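Local structure of catalase (Bacillus pumilus, 4QOL) at the interface of chains A and B. The protein breaks down hydrogen peroxide into water and oxygen as a haem catalase, and also shows peroxidase-like reactivity toward phenolic substrates. Residues are numbered along the deposited sequence; one frame, centred on the assembly and turned at random. Chains: chain A/B, Catalase.

The interface of chains A and B. Residues chain A 20-21, 38-39, 42-43; chain B 140-142, 144-145.
Fully extended from the helix 37-46, with CG anti to the backbone N (chi1 -177°) and every later torsion near 180°, A:Lys42 delivers its ammonium group to chain B at B:Asp145 and B:Leu141. B:Lys142 does the reverse with a folded chain, bent at chi2 and chi3, whose tip turns back to A:Gln21 and A:Asn20. Lysine suits both places, since a long, flexible chain ends in a group able to donate several bonds. A:Lys42 crosses B:Asp145 at about a right angle, and its NZ forms a salt bridge with the carboxylate oxygen OD2 at 2.6 Å, on the syn side but 31° out of the carboxylate plane. This carboxylate, more weakly bonded to B:Lys142, probably eases repulsion between A:Lys42 NZ and B:Lys142 NZ, 4.7 Å apart. A:Lys42 NZ also donates to the backbone O of B:Leu141 at 2.8 Å and to the amide OD1 of A:Asn20. A:His38 NE2 donates to A:Asn20 OD1 at 2.7 Å, with the amide oxygen nearly in the imidazole plane; an amide is apt here, its oxygen serving two donors within chain A. On the other arm, B:Lys142 NZ bonds to the side-chain OE1 of A:Gln21 at 2.8 Å and to the backbone O of A:Asn20, approaching the latter from above the carbonyl plane. Between these polar grips B:Leu141 supplies branched, apolar bulk: CD1 packs against A:His38 CD2 and the aliphatic part of A:Lys42, while CD2 faces the A:Asn20 backbone. A:Leu43 CD2 meets the compact ring of B:Pro144. This two-fold symmetric subunit interface belongs to a four-chain assembly, as is typical of catalases. A water whose oxygen lies 2.9 Å from A:Asn20 ND2 also bonds to B:Asp145 OD1.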
loop_
_atom_site.group_PDB
_atom_site.type_symbol
_atom_site.label_atom_id
_atom_site.label_comp_id
_atom_site.label_asym_id
_atom_site.label_seq_id
_atom_site.Cartn_x
_atom_site.Cartn_y
_atom_site.Cartn_z
ATOM N N ASN A 20 12.872 8.266 -27.403
ATOM C CA ASN A 20 12.424 8.783 -26.158
ATOM C C ASN A 20 11.669 10.099 -26.295
ATOM O O ASN A 20 11.503 10.775 -25.276
ATOM C CB ASN A 20 13.612 8.915 -25.204
ATOM C CG ASN A 20 13.194 9.159 -23.732
ATOM O OD1 ASN A 20 12.284 8.510 -23.214
ATOM N ND2 ASN A 20 13.862 10.084 -23.093
ATOM N N GLN A 21 11.296 10.453 -27.536
ATOM C CA GLN A 21 10.608 11.722 -27.833
ATOM C C GLN A 21 9.163 11.582 -28.208
ATOM O O GLN A 21 8.331 12.438 -27.848
ATOM C CB GLN A 21 11.324 12.490 -28.968
ATOM C CG GLN A 21 12.844 12.508 -28.879
ATOM C CD GLN A 21 13.382 12.803 -27.480
ATOM O OE1 GLN A 21 12.898 13.732 -26.786
ATOM N NE2 GLN A 21 14.412 12.061 -27.071
ATOM N N HIS A 38 7.239 1.472 -23.568
ATOM C CA HIS A 38 8.081 2.508 -23.009
ATOM C C HIS A 38 7.276 3.672 -22.420
ATOM O O HIS A 38 7.556 4.132 -21.309
ATOM C CB HIS A 38 9.077 3.037 -24.060
ATOM C CG HIS A 38 9.953 4.178 -23.582
ATOM N ND1 HIS A 38 10.597 4.184 -22.363
ATOM C CD2 HIS A 38 10.346 5.313 -24.192
ATOM C CE1 HIS A 38 11.329 5.280 -22.238
ATOM N NE2 HIS A 38 11.145 6.012 -23.303
ATOM N N LEU A 39 6.303 4.163 -23.156
ATOM C CA LEU A 39 5.442 5.262 -22.687
ATOM C C LEU A 39 4.750 4.846 -21.371
ATOM O O LEU A 39 4.796 5.579 -20.375
ATOM C CB LEU A 39 4.353 5.664 -23.697
ATOM C CG LEU A 39 3.302 6.697 -23.300
ATOM C CD1 LEU A 39 3.953 8.090 -23.169
ATOM C CD2 LEU A 39 2.114 6.823 -24.287
ATOM N N LYS A 42 7.183 4.282 -18.319
ATOM C CA LYS A 42 7.780 5.532 -17.903
ATOM C C LYS A 42 6.733 6.406 -17.186
ATOM O O LYS A 42 6.995 6.864 -16.081
ATOM C CB LYS A 42 8.409 6.223 -19.125
ATOM C CG LYS A 42 9.129 7.512 -18.813
ATOM C CD LYS A 42 9.552 8.151 -20.151
ATOM C CE LYS A 42 10.313 9.449 -20.023
ATOM N NZ LYS A 42 10.645 10.024 -21.366
ATOM N N LEU A 43 5.529 6.578 -17.774
ATOM C CA LEU A 43 4.429 7.270 -17.071
ATOM C C LEU A 43 3.996 6.555 -15.778
ATOM O O LEU A 43 3.824 7.203 -14.707
ATOM C CB LEU A 43 3.241 7.487 -17.984
ATOM C CG LEU A 43 3.335 8.501 -19.139
ATOM C CD1 LEU A 43 2.045 8.477 -19.882
ATOM C CD2 LEU A 43 3.705 9.887 -18.613
ATOM N N ALA B 140 3.187 13.356 -24.377
ATOM C CA ALA B 140 3.235 12.883 -22.998
ATOM C C ALA B 140 4.479 12.138 -22.654
ATOM O O ALA B 140 4.850 12.072 -21.457
ATOM C CB ALA B 140 1.997 12.042 -22.768
ATOM N N LEU B 141 5.173 11.591 -23.663
ATOM C CA LEU B 141 6.401 10.793 -23.386
ATOM C C LEU B 141 7.420 11.699 -22.720
ATOM O O LEU B 141 8.241 11.234 -22.000
ATOM C CB LEU B 141 6.972 10.186 -24.657
ATOM C CG LEU B 141 8.133 9.228 -24.538
ATOM C CD1 LEU B 141 7.808 8.065 -23.622
ATOM C CD2 LEU B 141 8.498 8.725 -25.923
ATOM N N LYS B 142 7.341 13.016 -22.956
ATOM C CA LYS B 142 8.320 13.942 -22.377
ATOM C C LYS B 142 7.946 14.441 -20.957
ATOM O O LYS B 142 8.732 15.129 -20.356
ATOM C CB LYS B 142 8.494 15.176 -23.275
ATOM C CG LYS B 142 8.978 14.898 -24.689
ATOM C CD LYS B 142 10.138 13.877 -24.709
ATOM C CE LYS B 142 11.316 14.344 -23.933
ATOM N NZ LYS B 142 12.433 13.387 -24.054
ATOM N N PRO B 144 7.503 13.209 -17.842
ATOM C CA PRO B 144 8.404 12.961 -16.679
ATOM C C PRO B 144 9.774 13.722 -16.790
ATOM O O PRO B 144 10.330 14.175 -15.795
ATOM C CB PRO B 144 8.616 11.441 -16.735
ATOM C CG PRO B 144 7.379 10.927 -17.367
ATOM C CD PRO B 144 7.103 11.944 -18.466
ATOM N N ASP B 145 10.285 13.843 -18.008
ATOM C CA ASP B 145 11.531 14.582 -18.210
ATOM C C ASP B 145 11.381 16.045 -17.876
ATOM O O ASP B 145 12.220 16.661 -17.195
ATOM C CB ASP B 145 11.958 14.422 -19.670
ATOM C CG ASP B 145 12.258 12.976 -20.026
ATOM O OD1 ASP B 145 13.219 12.401 -19.422
ATOM O OD2 ASP B 145 11.593 12.468 -21.000
HETATM O O HOH W 1 14.102 10.048 -20.210
#